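Local atomic coordinates of 5-carboxyvanillate decarboxylase (Sphingomonas paucimobilis, PDB entry 4L6D), a protein that probably catalyses the metal-dependent decarboxylation of 5-carboxyvanillate to vanillate, and binds vanillate and manganese in an amidohydrolase-type barrel. Residues A[36-39]-A[44-47]; A[184-189]-A[194-199]. One frame throughout, in Å; residues are numbered along the deposited sequence.

Contact 1: residues A[36-39]-A[44-47]; sequences VRDV and PARP. With VNL (4-hydroxy-3-methoxybenzoate), chain J.
D38 and R46 meet first through the main chain, where R46 N donates to D38 O at 2.9 Å with an N-H...O angle of 151°. This bond folds the loop back on the end of the helix, and P44 CB settles against the same carbonyl oxygen. Side-chain packing is modest: D38 CB lies 3.9 Å from R46 CD, while A45 CB is 3.6 Å from D38 OD1.

Water supplies the rest of the polar link. One molecule donates to D38 OD2 and accepts from R46 NH1 (2.9 Å from its oxygen), a second joins D38 OD1 to A45 N, and a third donates to both V39 O and R46 O. The aspartate is thus a second-shell partner of the arginine, their charged atoms not touching.

The guanidinium meets the vanillate carboxylate edge-on, near its own plane. R46 NH1 reaches vanillate O2 at 2.8 Å and almost straight (170°), whereas the bond from R46 NH2 to vanillate O1 is weak at 3.2 Å. A bend at chi3 (77°) brings the group round to this position. With a leucine at R46, the ligand carboxylate would probably lose its paired N-H donors and the water on D38 OD2 the N-H it accepts.

The 44-47 loop leads from helix 33-40 to helix 49-54, which V39 touches through M49 and I50; F249 of the second subunit packs on A45 and R46.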
ATOM      1  N   VAL A  36      12.065 -14.761  12.886  1.00  7.79           N
ATOM      2  CA  VAL A  36      12.953 -15.912  13.012  1.00  8.92           C
ATOM      3  C   VAL A  36      13.231 -16.237  14.484  1.00  9.56           C
ATOM      4  O   VAL A  36      13.199 -17.399  14.885  1.00  9.03           O
ATOM      5  CB  VAL A  36      14.240 -15.738  12.179  1.00 10.26           C
ATOM      6  CG1 VAL A  36      15.252 -16.822  12.507  1.00 10.35           C
ATOM      7  CG2 VAL A  36      13.893 -15.765  10.688  1.00  8.55           C
ATOM      8  N   ARG A  37      13.445 -15.215  15.305  1.00  7.89           N
ATOM      9  CA  ARG A  37      13.603 -15.451  16.738  1.00  8.34           C
ATOM     10  C   ARG A  37      12.307 -15.925  17.402  1.00  8.28           C
ATOM     11  O   ARG A  37      12.351 -16.802  18.277  1.00  9.40           O
ATOM     12  CB  ARG A  37      14.162 -14.216  17.438  1.00 12.33           C
ATOM     13  CG  ARG A  37      15.611 -13.934  17.079  1.00 18.17           C
ATOM     14  CD  ARG A  37      16.169 -12.832  17.962  1.00 24.37           C
ATOM     15  NE  ARG A  37      17.158 -12.008  17.268  1.00 32.16           N
ATOM     16  CZ  ARG A  37      16.902 -10.809  16.751  1.00 27.68           C
ATOM     17  NH1 ARG A  37      15.688 -10.279  16.848  1.00 29.52           N
ATOM     18  NH2 ARG A  37      17.867 -10.132  16.144  1.00 29.10           N
ATOM     19  N   ASP A  38      11.164 -15.373  16.986  1.00  7.91           N
ATOM     20  CA  ASP A  38       9.888 -15.750  17.592  1.00  8.41           C
ATOM     21  C   ASP A  38       9.542 -17.208  17.328  1.00 10.61           C
ATOM     22  O   ASP A  38       8.945 -17.871  18.171  1.00 10.70           O
ATOM     23  CB  ASP A  38       8.746 -14.865  17.082  1.00 10.98           C
ATOM     24  CG  ASP A  38       8.699 -13.510  17.767  1.00 11.49           C
ATOM     25  OD1 ASP A  38       9.447 -13.295  18.745  1.00 14.79           O
ATOM     26  OD2 ASP A  38       7.905 -12.656  17.310  1.00 12.95           O
ATOM     27  N   VAL A  39       9.916 -17.707  16.156  1.00 12.39           N
ATOM     28  CA  VAL A  39       9.537 -19.059  15.762  1.00 10.16           C
ATOM     29  C   VAL A  39      10.678 -20.075  15.901  1.00  8.91           C
ATOM     30  O   VAL A  39      10.466 -21.176  16.407  1.00  9.89           O
ATOM     31  CB  VAL A  39       8.980 -19.073  14.318  1.00  6.95           C
ATOM     32  CG1 VAL A  39       8.791 -20.510  13.794  1.00  9.95           C
ATOM     33  CG2 VAL A  39       7.668 -18.316  14.263  1.00  8.18           C
ATOM     34  N   PRO A  44      11.601 -19.305  22.097  1.00 12.21           N
ATOM     35  CA  PRO A  44      10.611 -18.809  21.134  1.00 11.67           C
ATOM     36  C   PRO A  44       9.336 -18.262  21.777  1.00 10.41           C
ATOM     37  O   PRO A  44       8.766 -18.894  22.663  1.00 15.84           O
ATOM     38  CB  PRO A  44      10.299 -20.050  20.291  1.00 14.74           C
ATOM     39  CG  PRO A  44      10.534 -21.193  21.225  1.00 11.01           C
ATOM     40  CD  PRO A  44      11.684 -20.776  22.102  1.00 12.82           C
ATOM     41  N   ALA A  45       8.899 -17.100  21.305  1.00 11.77           N
ATOM     42  CA  ALA A  45       7.627 -16.521  21.718  1.00 13.33           C
ATOM     43  C   ALA A  45       6.447 -17.261  21.100  1.00 13.34           C
ATOM     44  O   ALA A  45       5.327 -17.170  21.593  1.00 13.64           O
ATOM     45  CB  ALA A  45       7.575 -15.051  21.330  1.00 15.16           C
ATOM     46  N   ARG A  46       6.704 -17.975  20.003  1.00 12.59           N
ATOM     47  CA  ARG A  46       5.661 -18.717  19.288  1.00 11.01           C
ATOM     48  C   ARG A  46       6.101 -20.176  19.169  1.00 11.51           C
ATOM     49  O   ARG A  46       6.411 -20.650  18.067  1.00 10.50           O
ATOM     50  CB  ARG A  46       5.407 -18.090  17.900  1.00  9.47           C
ATOM     51  CG  ARG A  46       4.973 -16.607  17.982  1.00  9.65           C
ATOM     52  CD  ARG A  46       4.960 -15.883  16.623  1.00 12.89           C
ATOM     53  NE  ARG A  46       3.791 -16.216  15.805  1.00 11.19           N
ATOM     54  CZ  ARG A  46       3.560 -15.726  14.589  1.00 13.00           C
ATOM     55  NH1 ARG A  46       4.416 -14.876  14.032  1.00 10.95           N
ATOM     56  NH2 ARG A  46       2.470 -16.088  13.923  1.00 15.85           N
ATOM     57  N   PRO A  47       6.128 -20.899  20.305  1.00 13.42           N
ATOM     58  CA  PRO A  47       6.785 -22.211  20.356  1.00 11.25           C
ATOM     59  C   PRO A  47       6.056 -23.342  19.616  1.00 10.55           C
ATOM     60  O   PRO A  47       6.684 -24.356  19.312  1.00 13.60           O
ATOM     61  CB  PRO A  47       6.839 -22.514  21.856  1.00 12.44           C
ATOM     62  CG  PRO A  47       5.663 -21.783  22.415  1.00 11.50           C
ATOM     63  CD  PRO A  47       5.550 -20.523  21.610  1.00 13.11           C
TER
HETATM   64  C1  VNL J 402       2.794 -14.877   9.414  1.00  9.41           C
HETATM   65  CO1 VNL J 402       1.614 -14.879   8.658  1.00  9.82           C
HETATM   66  CO2 VNL J 402       4.002 -15.371   8.883  1.00 10.71           C
HETATM   67  CM1 VNL J 402       1.614 -15.387   7.346  1.00 12.26           C
HETATM   68  CM2 VNL J 402       4.027 -15.866   7.581  1.00 10.80           C
HETATM   69  OM  VNL J 402       5.153 -16.366   6.979  1.00 11.71           O
HETATM   70  CZ  VNL J 402       2.794 -15.881   6.789  1.00 10.37           C
HETATM   71  CC  VNL J 402       2.761 -14.366  10.830  1.00 11.63           C
HETATM   72  CV  VNL J 402       6.409 -16.377   7.684  1.00  8.34           C
HETATM   73  O1  VNL J 402       1.663 -14.200  11.426  1.00 12.91           O
HETATM   74  O2  VNL J 402       3.852 -14.173  11.419  1.00 11.49           O
HETATM   75  O3  VNL J 402       2.815 -16.673   5.675  1.00 11.87           O
HETATM   76  O   HOH W   1       6.286 -12.938  15.073  1.00 15.72           O
HETATM   77  O   HOH W   2      10.750 -14.855  20.714  1.00 20.49           O
HETATM   78  O   HOH W   3       8.117 -22.568  16.947  1.00 10.70           O

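Contact 2: residues A[184-189]-A[194-199]; sequences RAFRDY and AIWGYG. With VNL (4-hydroxy-3-methoxybenzoate), chain J.
F186 directs its CB toward the start of helix 197-211, and its ring wedges against W196 and G197. The first torsion (chi1 -59°) sets CG anti to the carbonyl carbon, turning one rim of the ring to the other segment. Along that rim, F186 CD2 comes first and lies 3.5 Å from G197 CA. Next, F186 CE2 stays near that CA and also meets W196 CD1, at 3.6 Å, almost in the plane of the phenyl ring. The two aromatics therefore touch rim to rim, with planes 21° apart and neither ring over the face of the other.

The lack of a side chain at G197 probably permits this closeness: a CB there would point toward 184-189 and lie tight against F186 CD2. W196, at the N-cap position, turns its polar end to the dimer interface, where NE1 is hydrogen-bonded to T204 OG1 of the second subunit and W235 of that subunit packs edge-to-face with the indole. The CB of Y198 points away from 184-189, and its ring edge faces the bound vanillate, with Y198 CE2 4.0 Å from vanillate CM2.

The contact thus closes the long loop after strand 171-174 onto the first turn of helix 197-211, with P178 of that loop also against F186.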
ATOM      1  N   ARG A 184      13.247   0.751   8.581  1.00  7.60           N
ATOM      2  CA  ARG A 184      13.259   1.701   9.697  1.00  8.68           C
ATOM      3  C   ARG A 184      11.849   2.087  10.154  1.00  7.87           C
ATOM      4  O   ARG A 184      11.615   2.302  11.346  1.00  9.26           O
ATOM      5  CB  ARG A 184      14.049   2.960   9.324  1.00 14.66           C
ATOM      6  CG  ARG A 184      15.559   2.839   9.465  1.00 21.34           C
ATOM      7  CD  ARG A 184      16.271   4.101   8.948  1.00 27.65           C
ATOM      8  NE  ARG A 184      15.726   5.334   9.523  1.00 30.45           N
ATOM      9  CZ  ARG A 184      15.991   6.559   9.068  1.00 33.28           C
ATOM     10  NH1 ARG A 184      16.796   6.723   8.025  1.00 32.58           N
ATOM     11  NH2 ARG A 184      15.449   7.623   9.649  1.00 35.00           N
ATOM     12  N   ALA A 185      10.918   2.157   9.206  1.00  7.49           N
ATOM     13  CA  ALA A 185       9.542   2.575   9.496  1.00 10.99           C
ATOM     14  C   ALA A 185       8.640   1.457  10.012  1.00  7.91           C
ATOM     15  O   ALA A 185       7.457   1.687  10.308  1.00  8.43           O
ATOM     16  CB  ALA A 185       8.911   3.218   8.266  1.00  7.15           C
ATOM     17  N   PHE A 186       9.189   0.250  10.118  1.00  7.31           N
ATOM     18  CA  PHE A 186       8.393  -0.931  10.455  1.00  7.72           C
ATOM     19  C   PHE A 186       8.873  -1.651  11.712  1.00  8.03           C
ATOM     20  O   PHE A 186       8.605  -2.840  11.881  1.00 10.66           O
ATOM     21  CB  PHE A 186       8.357  -1.906   9.268  1.00  7.91           C
ATOM     22  CG  PHE A 186       7.772  -1.299   8.020  1.00  6.77           C
ATOM     23  CD1 PHE A 186       8.571  -0.555   7.166  1.00  7.44           C
ATOM     24  CD2 PHE A 186       6.430  -1.437   7.724  1.00  8.15           C
ATOM     25  CE1 PHE A 186       8.041   0.041   6.031  1.00  8.21           C
ATOM     26  CE2 PHE A 186       5.893  -0.850   6.579  1.00  8.64           C
ATOM     27  CZ  PHE A 186       6.707  -0.115   5.734  1.00  7.33           C
ATOM     28  N   ARG A 187       9.569  -0.923  12.583  1.00  7.44           N
ATOM     29  CA  ARG A 187      10.103  -1.478  13.830  1.00  8.28           C
ATOM     30  C   ARG A 187       9.139  -1.354  15.012  1.00 10.53           C
ATOM     31  O   ARG A 187       9.427  -1.858  16.100  1.00 13.67           O
ATOM     32  CB  ARG A 187      11.430  -0.800  14.191  1.00  9.19           C
ATOM     33  CG  ARG A 187      12.584  -1.099  13.232  1.00 16.03           C
ATOM     34  CD  ARG A 187      13.390  -2.315  13.672  1.00 21.95           C
ATOM     35  NE  ARG A 187      14.384  -2.698  12.670  1.00 20.58           N
ATOM     36  CZ  ARG A 187      15.028  -3.859  12.659  1.00 22.37           C
ATOM     37  NH1 ARG A 187      14.787  -4.764  13.599  1.00 20.38           N
ATOM     38  NH2 ARG A 187      15.899  -4.125  11.696  1.00 22.13           N
ATOM     39  N   ASP A 188       8.008  -0.682  14.811  1.00  9.27           N
ATOM     40  CA  ASP A 188       7.078  -0.413  15.914  1.00  9.27           C
ATOM     41  C   ASP A 188       5.707  -1.038  15.685  1.00  8.11           C
ATOM     42  O   ASP A 188       5.301  -1.276  14.542  1.00  8.03           O
ATOM     43  CB  ASP A 188       6.916   1.091  16.125  1.00 10.27           C
ATOM     44  CG  ASP A 188       8.204   1.752  16.548  1.00 14.79           C
ATOM     45  OD1 ASP A 188       8.749   1.349  17.597  1.00 20.38           O
ATOM     46  OD2 ASP A 188       8.681   2.654  15.828  1.00 15.93           O
ATOM     47  N   TYR A 189       5.006  -1.309  16.785  1.00  8.61           N
ATOM     48  CA  TYR A 189       3.614  -1.765  16.745  1.00  8.49           C
ATOM     49  C   TYR A 189       3.400  -3.064  15.970  1.00  8.39           C
ATOM     50  O   TYR A 189       2.314  -3.296  15.441  1.00  9.92           O
ATOM     51  CB  TYR A 189       2.689  -0.653  16.201  1.00 10.70           C
ATOM     52  CG  TYR A 189       3.073   0.729  16.674  1.00  8.96           C
ATOM     53  CD1 TYR A 189       3.220   1.010  18.026  1.00  9.01           C
ATOM     54  CD2 TYR A 189       3.333   1.746  15.766  1.00  9.39           C
ATOM     55  CE1 TYR A 189       3.597   2.270  18.462  1.00  8.87           C
ATOM     56  CE2 TYR A 189       3.712   3.013  16.194  1.00  8.32           C
ATOM     57  CZ  TYR A 189       3.843   3.264  17.540  1.00  8.81           C
ATOM     58  OH  TYR A 189       4.222   4.511  17.964  1.00 10.35           O
ATOM     59  N   ALA A 194       2.623  -9.265   9.098  1.00  6.66           N
ATOM     60  CA  ALA A 194       1.467  -9.288   8.215  1.00  5.48           C
ATOM     61  C   ALA A 194       0.546  -8.073   8.338  1.00  6.19           C
ATOM     62  O   ALA A 194      -0.134  -7.709   7.363  1.00  5.70           O
ATOM     63  CB  ALA A 194       0.678 -10.576   8.443  1.00  6.95           C
ATOM     64  N   ILE A 195       0.521  -7.439   9.510  1.00  6.44           N
ATOM     65  CA  ILE A 195      -0.391  -6.326   9.729  1.00  5.73           C
ATOM     66  C   ILE A 195      -0.101  -5.143   8.804  1.00  7.81           C
ATOM     67  O   ILE A 195      -1.011  -4.366   8.501  1.00  7.99           O
ATOM     68  CB  ILE A 195      -0.414  -5.893  11.212  1.00  6.07           C
ATOM     69  CG1 ILE A 195      -1.639  -5.012  11.500  1.00  5.45           C
ATOM     70  CG2 ILE A 195       0.885  -5.190  11.590  1.00  7.30           C
ATOM     71  CD1 ILE A 195      -1.829  -4.727  12.968  1.00  7.20           C
ATOM     72  N   TRP A 196       1.150  -4.974   8.369  1.00  6.65           N
ATOM     73  CA  TRP A 196       1.437  -3.855   7.457  1.00  6.44           C
ATOM     74  C   TRP A 196       2.689  -4.026   6.595  1.00  6.34           C
ATOM     75  O   TRP A 196       2.638  -3.887   5.374  1.00  5.99           O
ATOM     76  CB  TRP A 196       1.494  -2.518   8.226  1.00  5.93           C
ATOM     77  CG  TRP A 196       1.407  -1.340   7.292  1.00  5.23           C
ATOM     78  CD1 TRP A 196       2.368  -0.392   7.059  1.00  7.31           C
ATOM     79  CD2 TRP A 196       0.303  -1.014   6.430  1.00  5.41           C
ATOM     80  NE1 TRP A 196       1.926   0.504   6.104  1.00  5.36           N
ATOM     81  CE2 TRP A 196       0.663   0.148   5.709  1.00  6.15           C
ATOM     82  CE3 TRP A 196      -0.951  -1.597   6.195  1.00  6.52           C
ATOM     83  CZ2 TRP A 196      -0.183   0.737   4.770  1.00  5.06           C
ATOM     84  CZ3 TRP A 196      -1.800  -1.000   5.264  1.00  8.46           C
ATOM     85  CH2 TRP A 196      -1.408   0.152   4.565  1.00  6.99           C
ATOM     86  N   GLY A 197       3.807  -4.326   7.234  1.00  5.51           N
ATOM     87  CA  GLY A 197       5.075  -4.433   6.526  1.00  6.63           C
ATOM     88  C   GLY A 197       5.082  -5.429   5.376  1.00  5.31           C
ATOM     89  O   GLY A 197       5.641  -5.153   4.305  1.00  5.16           O
ATOM     90  N   TYR A 198       4.485  -6.600   5.590  1.00  4.76           N
ATOM     91  CA  TYR A 198       4.469  -7.616   4.534  1.00  5.11           C
ATOM     92  C   TYR A 198       3.894  -7.077   3.216  1.00  5.66           C
ATOM     93  O   TYR A 198       4.442  -7.320   2.146  1.00  6.31           O
ATOM     94  CB  TYR A 198       3.677  -8.853   4.982  1.00  5.17           C
ATOM     95  CG  TYR A 198       4.471  -9.823   5.833  1.00  5.88           C
ATOM     96  CD1 TYR A 198       5.716  -9.476   6.365  1.00  5.97           C
ATOM     97  CD2 TYR A 198       3.978 -11.096   6.085  1.00  7.98           C
ATOM     98  CE1 TYR A 198       6.454 -10.391   7.139  1.00  5.40           C
ATOM     99  CE2 TYR A 198       4.688 -12.006   6.858  1.00  7.15           C
ATOM    100  CZ  TYR A 198       5.924 -11.647   7.376  1.00  5.64           C
ATOM    101  OH  TYR A 198       6.631 -12.567   8.122  1.00  8.56           O
ATOM    102  N   GLY A 199       2.782  -6.354   3.297  1.00  5.40           N
ATOM    103  CA  GLY A 199       2.125  -5.831   2.111  1.00  4.58           C
ATOM    104  C   GLY A 199       2.907  -4.727   1.435  1.00  5.23           C
ATOM    105  O   GLY A 199       2.961  -4.660   0.205  1.00  4.44           O
TER
HETATM  106  C1  VNL J 402       2.794 -14.877   9.414  1.00  9.41           C
HETATM  107  CO1 VNL J 402       1.614 -14.879   8.658  1.00  9.82           C
HETATM  108  CO2 VNL J 402       4.002 -15.371   8.883  1.00 10.71           C
HETATM  109  CM1 VNL J 402       1.614 -15.387   7.346  1.00 12.26           C
HETATM  110  CM2 VNL J 402       4.027 -15.866   7.581  1.00 10.80           C
HETATM  111  OM  VNL J 402       5.153 -16.366   6.979  1.00 11.71           O
HETATM  112  CZ  VNL J 402       2.794 -15.881   6.789  1.00 10.37           C
HETATM  113  CC  VNL J 402       2.761 -14.366  10.830  1.00 11.63           C
HETATM  114  CV  VNL J 402       6.409 -16.377   7.684  1.00  8.34           C
HETATM  115  O1  VNL J 402       1.663 -14.200  11.426  1.00 12.91           O
HETATM  116  O2  VNL J 402       3.852 -14.173  11.419  1.00 11.49           O
HETATM  117  O3  VNL J 402       2.815 -16.673   5.675  1.00 11.87           O

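Contact 1 closes before contact 2 opens along the chain, and their centres are about 18 Å apart, with nearest atoms about 6 Å from each other. They share no helix or strand. Contact 1 belongs to the connection between strands 5-11 and 71-76, contact 2 to the one after strand 171-174. These strands belong to the eight-stranded parallel barrel, and in that fold the loops that follow the strands build the active site. Strands 5-11 and 171-174, after which the two contacts come, carry the manganese ligands E8 and H174. Vanillate joins the contacts: 44-47 holds its carboxylate, while 194-199 lines its ring. Both contacts also touch the second subunit, so pocket and dimer interface are neighbours.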